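Local coordinates for hydroquinone dioxygenase small subunit (Pseudomonas sp., PDB 4ZXA) that forms, with its large subunit, the two-subunit cupin enzyme hydroquinone 1,2-dioxygenase, an Fe2+-dependent dioxygenase of the hydroquinone pathway, at the interface of chains A and B. Sequence-based numbering; all coordinates share one arbitrary frame. Chains: chain A, Hydroquinone dioxygenase small subunit; chain B, Hydroquinone dioxygenase large subunit.

The interface of chains A and B. Residues chain A 35-36, 55-57, 162; chain B 263, 295-296, 337, 339.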
loop_
_atom_site.group_PDB
_atom_site.type_symbol
_atom_site.label_atom_id
_atom_site.label_comp_id
_atom_site.label_asym_id
_atom_site.label_seq_id
_atom_site.Cartn_x
_atom_site.Cartn_y
_atom_site.Cartn_z
ATOM N N TYR A 35 21.444 18.813 1.442
ATOM C CA TYR A 35 21.438 17.698 0.489
ATOM C C TYR A 35 22.564 17.741 -0.539
ATOM O O TYR A 35 22.595 16.919 -1.457
ATOM C CB TYR A 35 20.077 17.598 -0.224
ATOM C CG TYR A 35 18.938 17.413 0.743
ATOM C CD1 TYR A 35 18.615 16.157 1.221
ATOM C CD2 TYR A 35 18.212 18.502 1.210
ATOM C CE1 TYR A 35 17.577 15.986 2.138
ATOM C CE2 TYR A 35 17.173 18.343 2.129
ATOM C CZ TYR A 35 16.864 17.080 2.587
ATOM O OH TYR A 35 15.846 16.896 3.482
ATOM N N ALA A 36 23.484 18.688 -0.386
ATOM C CA ALA A 36 24.605 18.839 -1.325
ATOM C C ALA A 36 24.215 18.468 -2.761
ATOM O O ALA A 36 24.843 17.634 -3.394
ATOM C CB ALA A 36 25.812 18.012 -0.860
ATOM N N VAL A 55 32.058 16.285 -6.197
ATOM C CA VAL A 55 30.597 16.369 -6.152
ATOM C C VAL A 55 30.036 15.460 -5.064
ATOM O O VAL A 55 28.874 15.576 -4.687
ATOM C CB VAL A 55 29.951 16.049 -7.527
ATOM C CG1 VAL A 55 30.323 17.137 -8.537
ATOM C CG2 VAL A 55 30.411 14.700 -8.043
ATOM N N GLY A 56 30.877 14.575 -4.540
ATOM C CA GLY A 56 30.507 13.773 -3.391
ATOM C C GLY A 56 31.699 13.612 -2.471
ATOM O O GLY A 56 32.812 13.342 -2.936
ATOM N N LEU A 57 31.474 13.769 -1.166
ATOM C CA LEU A 57 32.541 13.614 -0.182
ATOM C C LEU A 57 32.085 12.846 1.067
ATOM O O LEU A 57 31.176 13.286 1.777
ATOM C CB LEU A 57 33.091 14.985 0.215
ATOM C CG LEU A 57 34.144 14.979 1.320
ATOM C CD1 LEU A 57 35.338 14.123 0.934
ATOM C CD2 LEU A 57 34.573 16.408 1.620
ATOM N N TRP A 162 31.511 23.767 -3.286
ATOM C CA TRP A 162 30.130 23.411 -2.995
ATOM C C TRP A 162 29.162 24.569 -3.238
ATOM O O TRP A 162 28.141 24.406 -3.900
ATOM C CB TRP A 162 30.001 22.853 -1.560
ATOM C CG TRP A 162 30.938 21.701 -1.309
ATOM C CD1 TRP A 162 32.153 21.757 -0.703
ATOM C CD2 TRP A 162 30.738 20.325 -1.683
ATOM N NE1 TRP A 162 32.732 20.511 -0.681
ATOM C CE2 TRP A 162 31.886 19.613 -1.275
ATOM C CE3 TRP A 162 29.702 19.631 -2.333
ATOM C CZ2 TRP A 162 32.030 18.238 -1.482
ATOM C CZ3 TRP A 162 29.846 18.268 -2.541
ATOM C CH2 TRP A 162 31.007 17.585 -2.116
ATOM N N TRP B 263 24.893 8.709 -0.368
ATOM C CA TRP B 263 24.989 9.459 -1.619
ATOM C C TRP B 263 24.319 8.728 -2.784
ATOM O O TRP B 263 24.573 7.549 -3.035
ATOM C CB TRP B 263 26.442 9.787 -1.954
ATOM C CG TRP B 263 27.069 10.756 -0.992
ATOM C CD1 TRP B 263 27.638 10.460 0.217
ATOM C CD2 TRP B 263 27.200 12.177 -1.157
ATOM N NE1 TRP B 263 28.118 11.611 0.814
ATOM C CE2 TRP B 263 27.858 12.675 -0.008
ATOM C CE3 TRP B 263 26.845 13.077 -2.166
ATOM C CZ2 TRP B 263 28.151 14.027 0.154
ATOM C CZ3 TRP B 263 27.130 14.411 -1.999
ATOM C CH2 TRP B 263 27.781 14.876 -0.853
ATOM N N CYS B 295 22.989 13.620 -4.950
ATOM C CA CYS B 295 22.296 14.016 -3.739
ATOM C C CYS B 295 22.844 13.258 -2.533
ATOM O O CYS B 295 23.123 12.056 -2.606
ATOM C CB CYS B 295 20.796 13.763 -3.893
ATOM S SG CYS B 295 19.769 14.298 -2.489
ATOM N N ALA B 296 23.016 13.989 -1.435
ATOM C CA ALA B 296 23.359 13.415 -0.143
ATOM C C ALA B 296 22.078 13.248 0.670
ATOM O O ALA B 296 21.346 14.208 0.904
ATOM C CB ALA B 296 24.360 14.311 0.600
ATOM N N ILE B 337 28.093 18.404 4.357
ATOM C CA ILE B 337 28.839 19.587 3.955
ATOM C C ILE B 337 28.268 20.923 4.442
ATOM O O ILE B 337 27.094 21.221 4.224
ATOM C CB ILE B 337 29.031 19.587 2.416
ATOM C CG1 ILE B 337 29.987 18.455 2.043
ATOM C CG2 ILE B 337 29.620 20.893 1.930
ATOM C CD1 ILE B 337 29.669 17.827 0.761
ATOM N N PHE B 339 28.244 24.850 3.890
ATOM C CA PHE B 339 28.519 25.831 2.846
ATOM C C PHE B 339 27.363 26.798 2.671
ATOM O O PHE B 339 26.365 26.731 3.395
ATOM C CB PHE B 339 28.829 25.152 1.507
ATOM C CG PHE B 339 27.638 24.491 0.858
ATOM C CD1 PHE B 339 26.866 25.173 -0.064
ATOM C CD2 PHE B 339 27.305 23.184 1.154
ATOM C CE1 PHE B 339 25.779 24.565 -0.661
ATOM C CE2 PHE B 339 26.217 22.574 0.549
ATOM C CZ PHE B 339 25.458 23.269 -0.360
ATOM O OXT PHE B 339 27.414 27.665 1.792
HETATM O O HOH W 1 29.189 12.220 3.426
#
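The backbone carbonyl O of A:Tyr35, at the end of the 3-10 helix 32-35, accepts a hydrogen bond from the amide N of B:Ala296 in strand 293-297 at 3.0 Å; the bond is nearly straight at the hydrogen (174°), but the donor stands 44° above the carbonyl plane. This joins a cupin-family small subunit to the large subunit of the heteromeric dioxygenase. Beside it, B:Trp263 lays its indole against strand 52-58 of chain A. The CA of A:Gly56 and the backbone N of A:Leu57 lie over one face, toward the rim, and the glycine CA is 3.8 Å from the centroid of the six-membered ring. The methyl CB of B:Ala296 packs on the opposite face, so the indole lies between its own chain's strand 293-297 and strand 52-58 of chain A, while CB of A:Ala36 approaches its CH2 corner at 3.7 Å. A water in the indole plane links NE1 of B:Trp263 (2.9 Å) to the carbonyl O of A:Leu57 (2.8 Å), which, with the packing on both faces, is likely to limit rotation of the ring.

Near the chain B C-terminus, the aliphatic branches of B:Ile337 spread over one face of A:Trp162, the two side chains crossing at about a right angle. With CG1 anti to the carbonyl carbon (chi1 -69°), CG2 is anti to the backbone N, and the two branches reach the two rings. CG2 lies 3.7 Å from the centroid of the five-membered ring; CD1 points over the six-membered ring, but so closely that its exact position is doubtful. The terminal residue B:Phe339 turns its own ring face toward A:Trp162, whose CB comes within 3.8 Å of the phenyl CG. An alanine in place of A:Trp162 would probably leave the B:Ile337 branches without their aromatic face and open a gap there, although the CB contact with B:Phe339 could remain.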